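Nucleoside permease NupG (PDB 7DLA) transports purine and pyrimidine nucleosides across the bacterial inner membrane by proton symport, as a broad-specificity member of the major facilitator superfamily. Local coordinates at residues I212-L224 with M348-G361. The protein carries 1 engineered substitution. Residues are numbered along the deposited sequence; the frame is centred on the assembly and turned at random.
Sequences IFFIFSMLLGAEL and MFLMMTNGFGCILG
M218 enters helix 342-371 as a knob into a hole framed by M352, F356, G357 and L360. Its chain runs extended as far as the sulfur and then bends (chi3 88°): CB lies against M352 CG at 3.8 Å, SD passes F356 CB, and the terminal CE turns to L360 CD2. M352, one turn before F356, lies beside M218; its CG also rests 3.4 Å from F214 O, while CE reaches F214 CB. The F214 ring lies against M348 and F349: M348 CG is over one face, 4.0 Å from F214 CE2, and F349 CB is beside F214 CE1.

The pair, the seventh and eleventh of the twelve transmembrane helices of this major facilitator fold, illustrates right-handed packing through small residues: the short segments cross at -54° with axes 7.3 Å apart, and G221 and A222 face G357 and G361, a GxxxG pattern on the second helix. Three CA-H...O contacts join the backbones, G221 CA to T353 O, A222 CA to G357 O and, running back, G361 CA to A222 O at 3.4 Å. The pi-type turn at 351-356, where M351 O accepts from G355 N and F356 N, includes T353 and ends just before G357.

S217 OG donates to F213 O (2.9 Å) from above the carbonyl plane, with S217 N arriving at the other face, and the same hydroxyl touches the edge of the F349 ring. A valine here would probably leave F213 O without its side-chain donor and the F349 edge without its hydroxyl neighbour. F213 CE2 meets the same ring obliquely.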
ATOM      1  N   ILE A 212      -8.844  14.062  17.652  1.00 71.94           N
ATOM      2  CA  ILE A 212      -9.889  14.018  16.635  1.00 71.83           C
ATOM      3  C   ILE A 212      -9.279  13.691  15.279  1.00 70.17           C
ATOM      4  O   ILE A 212      -9.756  12.799  14.558  1.00 68.91           O
ATOM      5  CB  ILE A 212     -10.658  15.352  16.602  1.00 74.56           C
ATOM      6  CG1 ILE A 212     -11.730  15.392  17.693  1.00 74.49           C
ATOM      7  CG2 ILE A 212     -11.288  15.576  15.234  1.00 79.25           C
ATOM      8  CD1 ILE A 212     -12.678  14.264  17.626  1.00 73.50           C
ATOM      9  N   PHE A 213      -8.186  14.383  14.931  1.00 69.89           N
ATOM     10  CA  PHE A 213      -7.607  14.207  13.601  1.00 69.50           C
ATOM     11  C   PHE A 213      -7.088  12.787  13.389  1.00 68.29           C
ATOM     12  O   PHE A 213      -7.288  12.194  12.329  1.00 66.75           O
ATOM     13  CB  PHE A 213      -6.475  15.186  13.353  1.00 69.17           C
ATOM     14  CG  PHE A 213      -6.016  15.153  11.960  1.00 68.49           C
ATOM     15  CD1 PHE A 213      -6.900  15.430  10.934  1.00 68.86           C
ATOM     16  CD2 PHE A 213      -4.759  14.672  11.647  1.00 68.59           C
ATOM     17  CE1 PHE A 213      -6.496  15.342   9.600  1.00 73.05           C
ATOM     18  CE2 PHE A 213      -4.337  14.562  10.312  1.00 68.61           C
ATOM     19  CZ  PHE A 213      -5.206  14.898   9.285  1.00 69.30           C
ATOM     20  N   PHE A 214      -6.397  12.234  14.387  1.00 69.06           N
ATOM     21  CA  PHE A 214      -5.814  10.904  14.249  1.00 68.08           C
ATOM     22  C   PHE A 214      -6.883   9.829  14.119  1.00 67.11           C
ATOM     23  O   PHE A 214      -6.760   8.921  13.282  1.00 66.80           O
ATOM     24  CB  PHE A 214      -4.889  10.585  15.424  1.00 70.34           C
ATOM     25  CG  PHE A 214      -3.575  11.310  15.376  1.00 71.22           C
ATOM     26  CD1 PHE A 214      -2.964  11.570  14.164  1.00 70.36           C
ATOM     27  CD2 PHE A 214      -2.909  11.665  16.538  1.00 73.26           C
ATOM     28  CE1 PHE A 214      -1.743  12.218  14.110  1.00 71.64           C
ATOM     29  CE2 PHE A 214      -1.686  12.301  16.483  1.00 74.11           C
ATOM     30  CZ  PHE A 214      -1.108  12.584  15.269  1.00 74.19           C
ATOM     31  N   ILE A 215      -7.929   9.882  14.947  1.00 66.87           N
ATOM     32  CA  ILE A 215      -8.950   8.849  14.782  1.00 65.35           C
ATOM     33  C   ILE A 215      -9.636   9.004  13.439  1.00 64.18           C
ATOM     34  O   ILE A 215      -9.953   8.011  12.777  1.00 63.66           O
ATOM     35  CB  ILE A 215      -9.960   8.837  15.937  1.00 65.01           C
ATOM     36  CG1 ILE A 215      -9.222   8.785  17.269  1.00 64.46           C
ATOM     37  CG2 ILE A 215     -10.858   7.612  15.821  1.00 63.63           C
ATOM     38  CD1 ILE A 215     -10.044   8.200  18.393  1.00 64.37           C
ATOM     39  N   PHE A 216      -9.862  10.241  12.997  1.00 64.56           N
ATOM     40  CA  PHE A 216     -10.327  10.414  11.630  1.00 63.53           C
ATOM     41  C   PHE A 216      -9.366   9.790  10.636  1.00 63.68           C
ATOM     42  O   PHE A 216      -9.773   9.284   9.587  1.00 62.77           O
ATOM     43  CB  PHE A 216     -10.481  11.876  11.274  1.00 63.60           C
ATOM     44  CG  PHE A 216     -11.104  12.057   9.941  1.00 62.64           C
ATOM     45  CD1 PHE A 216     -12.390  11.602   9.706  1.00 62.04           C
ATOM     46  CD2 PHE A 216     -10.374  12.567   8.889  1.00 63.18           C
ATOM     47  CE1 PHE A 216     -12.978  11.737   8.468  1.00 61.44           C
ATOM     48  CE2 PHE A 216     -10.943  12.692   7.644  1.00 62.56           C
ATOM     49  CZ  PHE A 216     -12.252  12.286   7.434  1.00 61.93           C
ATOM     50  N   SER A 217      -8.076   9.881  10.914  1.00 64.86           N
ATOM     51  CA  SER A 217      -7.115   9.396   9.948  1.00 64.75           C
ATOM     52  C   SER A 217      -7.170   7.883   9.890  1.00 64.86           C
ATOM     53  O   SER A 217      -7.017   7.281   8.820  1.00 64.55           O
ATOM     54  CB  SER A 217      -5.735   9.925  10.303  1.00 65.39           C
ATOM     55  OG  SER A 217      -5.703  11.310  10.036  1.00 66.03           O
ATOM     56  N   MET A 218      -7.459   7.255  11.023  1.00 64.86           N
ATOM     57  CA  MET A 218      -7.669   5.817  11.014  1.00 64.47           C
ATOM     58  C   MET A 218      -8.913   5.452  10.218  1.00 62.97           C
ATOM     59  O   MET A 218      -8.896   4.531   9.398  1.00 62.94           O
ATOM     60  CB  MET A 218      -7.817   5.307  12.431  1.00 65.16           C
ATOM     61  CG  MET A 218      -8.070   3.843  12.438  1.00 65.18           C
ATOM     62  SD  MET A 218      -8.064   3.337  14.128  1.00 65.37           S
ATOM     63  CE  MET A 218      -9.806   3.649  14.464  1.00 62.95           C
ATOM     64  N   LEU A 219     -10.010   6.167  10.465  1.00 62.49           N
ATOM     65  CA  LEU A 219     -11.276   5.821   9.838  1.00 61.85           C
ATOM     66  C   LEU A 219     -11.182   5.992   8.340  1.00 61.78           C
ATOM     67  O   LEU A 219     -11.698   5.159   7.584  1.00 61.95           O
ATOM     68  CB  LEU A 219     -12.389   6.686  10.404  1.00 60.98           C
ATOM     69  CG  LEU A 219     -12.866   6.230  11.772  1.00 60.39           C
ATOM     70  CD1 LEU A 219     -14.221   6.835  12.018  1.00 58.33           C
ATOM     71  CD2 LEU A 219     -12.875   4.698  11.846  1.00 61.29           C
ATOM     72  N   LEU A 220     -10.503   7.060   7.894  1.00 62.03           N
ATOM     73  CA  LEU A 220     -10.289   7.299   6.469  1.00 62.37           C
ATOM     74  C   LEU A 220      -9.311   6.288   5.871  1.00 62.70           C
ATOM     75  O   LEU A 220      -9.526   5.805   4.755  1.00 62.45           O
ATOM     76  CB  LEU A 220      -9.778   8.725   6.251  1.00 63.00           C
ATOM     77  CG  LEU A 220      -9.407   9.268   4.856  1.00 63.68           C
ATOM     78  CD1 LEU A 220      -8.151   8.659   4.263  1.00 64.08           C
ATOM     79  CD2 LEU A 220     -10.545   9.079   3.897  1.00 62.97           C
ATOM     80  N   GLY A 221      -8.211   5.996   6.578  1.00 63.31           N
ATOM     81  CA  GLY A 221      -7.228   5.059   6.074  1.00 63.50           C
ATOM     82  C   GLY A 221      -7.786   3.658   5.928  1.00 63.05           C
ATOM     83  O   GLY A 221      -7.303   2.872   5.112  1.00 63.77           O
ATOM     84  N   ALA A 222      -8.813   3.319   6.703  1.00 62.73           N
ATOM     85  CA  ALA A 222      -9.356   1.979   6.564  1.00 62.36           C
ATOM     86  C   ALA A 222      -9.776   1.697   5.126  1.00 62.30           C
ATOM     87  O   ALA A 222      -9.584   0.584   4.636  1.00 63.69           O
ATOM     88  CB  ALA A 222     -10.512   1.760   7.530  1.00 63.54           C
ATOM     89  N   GLU A 223     -10.306   2.683   4.410  1.00 62.83           N
ATOM     90  CA  GLU A 223     -10.735   2.386   3.047  1.00 62.75           C
ATOM     91  C   GLU A 223      -9.642   2.598   2.001  1.00 62.17           C
ATOM     92  O   GLU A 223      -9.936   2.592   0.803  1.00 61.60           O
ATOM     93  CB  GLU A 223     -11.969   3.195   2.648  1.00 62.20           C
ATOM     94  CG  GLU A 223     -11.687   4.634   2.261  1.00 63.83           C
ATOM     95  CD  GLU A 223     -12.899   5.488   2.435  1.00 67.56           C
ATOM     96  OE1 GLU A 223     -13.718   5.122   3.291  1.00 62.62           O
ATOM     97  OE2 GLU A 223     -13.048   6.515   1.737  1.00 70.63           O
ATOM     98  N   LEU A 224      -8.390   2.778   2.411  1.00 62.75           N
ATOM     99  CA  LEU A 224      -7.374   3.173   1.435  1.00 64.26           C
ATOM    100  C   LEU A 224      -7.063   2.057   0.443  1.00 63.60           C
ATOM    101  O   LEU A 224      -6.880   2.325  -0.751  1.00 66.87           O
ATOM    102  CB  LEU A 224      -6.096   3.627   2.145  1.00 63.45           C
ATOM    103  CG  LEU A 224      -6.040   5.090   2.577  1.00 63.63           C
ATOM    104  CD1 LEU A 224      -4.711   5.369   3.204  1.00 65.40           C
ATOM    105  CD2 LEU A 224      -6.245   5.995   1.385  1.00 63.87           C
ATOM    106  N   MET A 348       3.230   8.577  14.347  1.00 78.38           N
ATOM    107  CA  MET A 348       1.920   8.147  14.815  1.00 77.27           C
ATOM    108  C   MET A 348       0.843   8.327  13.748  1.00 74.84           C
ATOM    109  O   MET A 348      -0.087   7.530  13.665  1.00 73.91           O
ATOM    110  CB  MET A 348       1.598   8.957  16.069  1.00 79.16           C
ATOM    111  CG  MET A 348       0.246   8.797  16.745  1.00 79.28           C
ATOM    112  SD  MET A 348       0.063   7.492  17.989  1.00 90.86           S
ATOM    113  CE  MET A 348       1.649   7.448  18.818  1.00 83.93           C
ATOM    114  N   PHE A 349       0.943   9.376  12.931  1.00 74.56           N
ATOM    115  CA  PHE A 349      -0.031   9.603  11.871  1.00 72.94           C
ATOM    116  C   PHE A 349       0.012   8.482  10.856  1.00 72.09           C
ATOM    117  O   PHE A 349      -1.020   7.905  10.507  1.00 71.65           O
ATOM    118  CB  PHE A 349       0.228  10.939  11.180  1.00 72.90           C
ATOM    119  CG  PHE A 349      -0.556  11.119   9.914  1.00 71.70           C
ATOM    120  CD1 PHE A 349      -1.908  11.359   9.938  1.00 70.69           C
ATOM    121  CD2 PHE A 349       0.065  11.026   8.683  1.00 71.63           C
ATOM    122  CE1 PHE A 349      -2.629  11.521   8.747  1.00 70.08           C
ATOM    123  CE2 PHE A 349      -0.656  11.182   7.494  1.00 70.98           C
ATOM    124  CZ  PHE A 349      -2.000  11.431   7.528  1.00 69.56           C
ATOM    125  N   LEU A 350       1.208   8.148  10.377  1.00 72.69           N
ATOM    126  CA  LEU A 350       1.338   7.102   9.377  1.00 71.33           C
ATOM    127  C   LEU A 350       1.020   5.732   9.982  1.00 71.25           C
ATOM    128  O   LEU A 350       0.337   4.913   9.361  1.00 70.30           O
ATOM    129  CB  LEU A 350       2.747   7.194   8.781  1.00 70.40           C
ATOM    130  CG  LEU A 350       2.905   7.716   7.337  1.00 69.07           C
ATOM    131  CD1 LEU A 350       2.382   9.130   7.184  1.00 70.65           C
ATOM    132  CD2 LEU A 350       4.377   7.712   6.925  1.00 68.41           C
ATOM    133  N   MET A 351       1.447   5.492  11.222  1.00 72.20           N
ATOM    134  CA  MET A 351       1.102   4.247  11.901  1.00 72.95           C
ATOM    135  C   MET A 351      -0.412   4.074  12.014  1.00 71.88           C
ATOM    136  O   MET A 351      -0.961   3.034  11.627  1.00 70.89           O
ATOM    137  CB  MET A 351       1.765   4.229  13.279  1.00 75.19           C
ATOM    138  CG  MET A 351       1.470   3.007  14.125  1.00 77.14           C
ATOM    139  SD  MET A 351       1.626   3.369  15.884  1.00 98.60           S
ATOM    140  CE  MET A 351       1.849   1.705  16.513  1.00 80.02           C
ATOM    141  N   MET A 352      -1.099   5.087  12.551  1.00 72.16           N
ATOM    142  CA  MET A 352      -2.553   5.072  12.655  1.00 71.52           C
ATOM    143  C   MET A 352      -3.208   4.898  11.287  1.00 70.29           C
ATOM    144  O   MET A 352      -4.157   4.114  11.135  1.00 69.00           O
ATOM    145  CB  MET A 352      -3.015   6.376  13.321  1.00 72.88           C
ATOM    146  CG  MET A 352      -4.493   6.467  13.745  1.00 74.21           C
ATOM    147  SD  MET A 352      -4.799   6.050  15.467  1.00 81.56           S
ATOM    148  CE  MET A 352      -3.331   6.772  16.194  1.00 75.72           C
ATOM    149  N   THR A 353      -2.693   5.588  10.270  1.00 70.10           N
ATOM    150  CA  THR A 353      -3.387   5.672   8.995  1.00 69.82           C
ATOM    151  C   THR A 353      -3.188   4.441   8.114  1.00 71.90           C
ATOM    152  O   THR A 353      -4.117   4.060   7.386  1.00 72.92           O
ATOM    153  CB  THR A 353      -2.921   6.906   8.229  1.00 69.56           C
ATOM    154  OG1 THR A 353      -2.779   7.999   9.135  1.00 69.91           O
ATOM    155  CG2 THR A 353      -3.967   7.303   7.206  1.00 70.77           C
ATOM    156  N   ASN A 354      -2.000   3.814   8.150  1.00 70.47           N
ATOM    157  CA  ASN A 354      -1.673   2.667   7.310  1.00 69.58           C
ATOM    158  C   ASN A 354      -1.521   1.363   8.071  1.00 68.11           C
ATOM    159  O   ASN A 354      -1.556   0.304   7.445  1.00 68.77           O
ATOM    160  CB  ASN A 354      -0.367   2.906   6.542  1.00 70.44           C
ATOM    161  CG  ASN A 354      -0.476   4.016   5.537  1.00 70.94           C
ATOM    162  OD1 ASN A 354      -1.124   5.029   5.790  1.00 73.49           O
ATOM    163  ND2 ASN A 354       0.155   3.837   4.379  1.00 69.69           N
ATOM    164  N   GLY A 355      -1.302   1.403   9.380  1.00 68.13           N
ATOM    165  CA  GLY A 355      -1.262   0.167  10.138  1.00 67.38           C
ATOM    166  C   GLY A 355      -2.645  -0.172  10.658  1.00 66.89           C
ATOM    167  O   GLY A 355      -3.272  -1.147  10.226  1.00 65.87           O
ATOM    168  N   PHE A 356      -3.143   0.689  11.550  1.00 68.35           N
ATOM    169  CA  PHE A 356      -4.444   0.489  12.185  1.00 67.26           C
ATOM    170  C   PHE A 356      -5.580   0.697  11.195  1.00 65.50           C
ATOM    171  O   PHE A 356      -6.544  -0.078  11.168  1.00 64.32           O
ATOM    172  CB  PHE A 356      -4.569   1.448  13.359  1.00 68.82           C
ATOM    173  CG  PHE A 356      -3.531   1.227  14.401  1.00 70.60           C
ATOM    174  CD1 PHE A 356      -3.458   0.015  15.071  1.00 70.91           C
ATOM    175  CD2 PHE A 356      -2.560   2.203  14.651  1.00 76.95           C
ATOM    176  CE1 PHE A 356      -2.475  -0.202  16.021  1.00 72.29           C
ATOM    177  CE2 PHE A 356      -1.562   1.998  15.595  1.00 74.30           C
ATOM    178  CZ  PHE A 356      -1.518   0.791  16.282  1.00 73.74           C
ATOM    179  N   GLY A 357      -5.501   1.764  10.400  1.00 65.95           N
ATOM    180  CA  GLY A 357      -6.401   1.885   9.270  1.00 65.02           C
ATOM    181  C   GLY A 357      -6.441   0.613   8.454  1.00 64.20           C
ATOM    182  O   GLY A 357      -7.514   0.142   8.079  1.00 63.32           O
ATOM    183  N   CYS A 358      -5.268   0.004   8.213  1.00 64.72           N
ATOM    184  CA  CYS A 358      -5.217  -1.206   7.399  1.00 64.36           C
ATOM    185  C   CYS A 358      -5.910  -2.359   8.093  1.00 63.18           C
ATOM    186  O   CYS A 358      -6.760  -3.021   7.501  1.00 62.40           O
ATOM    187  CB  CYS A 358      -3.774  -1.591   7.070  1.00 68.54           C
ATOM    188  SG  CYS A 358      -3.506  -2.891   5.763  1.00 65.10           S
ATOM    189  N   ILE A 359      -5.523  -2.657   9.330  1.00 63.00           N
ATOM    190  CA  ILE A 359      -6.135  -3.790  10.012  1.00 62.09           C
ATOM    191  C   ILE A 359      -7.644  -3.637  10.044  1.00 61.82           C
ATOM    192  O   ILE A 359      -8.393  -4.549   9.656  1.00 61.14           O
ATOM    193  CB  ILE A 359      -5.551  -3.955  11.421  1.00 62.06           C
ATOM    194  CG1 ILE A 359      -4.036  -3.805  11.370  1.00 63.80           C
ATOM    195  CG2 ILE A 359      -5.948  -5.276  11.985  1.00 61.54           C
ATOM    196  CD1 ILE A 359      -3.394  -3.557  12.700  1.00 64.49           C
ATOM    197  N   LEU A 360      -8.114  -2.465  10.466  1.00 62.57           N
ATOM    198  CA  LEU A 360      -9.549  -2.275  10.607  1.00 62.20           C
ATOM    199  C   LEU A 360     -10.244  -2.387   9.250  1.00 61.82           C
ATOM    200  O   LEU A 360     -11.212  -3.149   9.097  1.00 60.45           O
ATOM    201  CB  LEU A 360      -9.828  -0.940  11.291  1.00 61.72           C
ATOM    202  CG  LEU A 360     -11.144  -0.233  10.987  1.00 61.54           C
ATOM    203  CD1 LEU A 360     -12.292  -0.966  11.634  1.00 61.32           C
ATOM    204  CD2 LEU A 360     -11.080   1.200  11.526  1.00 66.89           C
ATOM    205  N   GLY A 361      -9.731  -1.678   8.238  1.00 61.98           N
ATOM    206  CA  GLY A 361     -10.318  -1.768   6.910  1.00 60.90           C
ATOM    207  C   GLY A 361     -10.295  -3.174   6.335  1.00 61.39           C
ATOM    208  O   GLY A 361     -11.309  -3.674   5.844  1.00 62.70           O
TER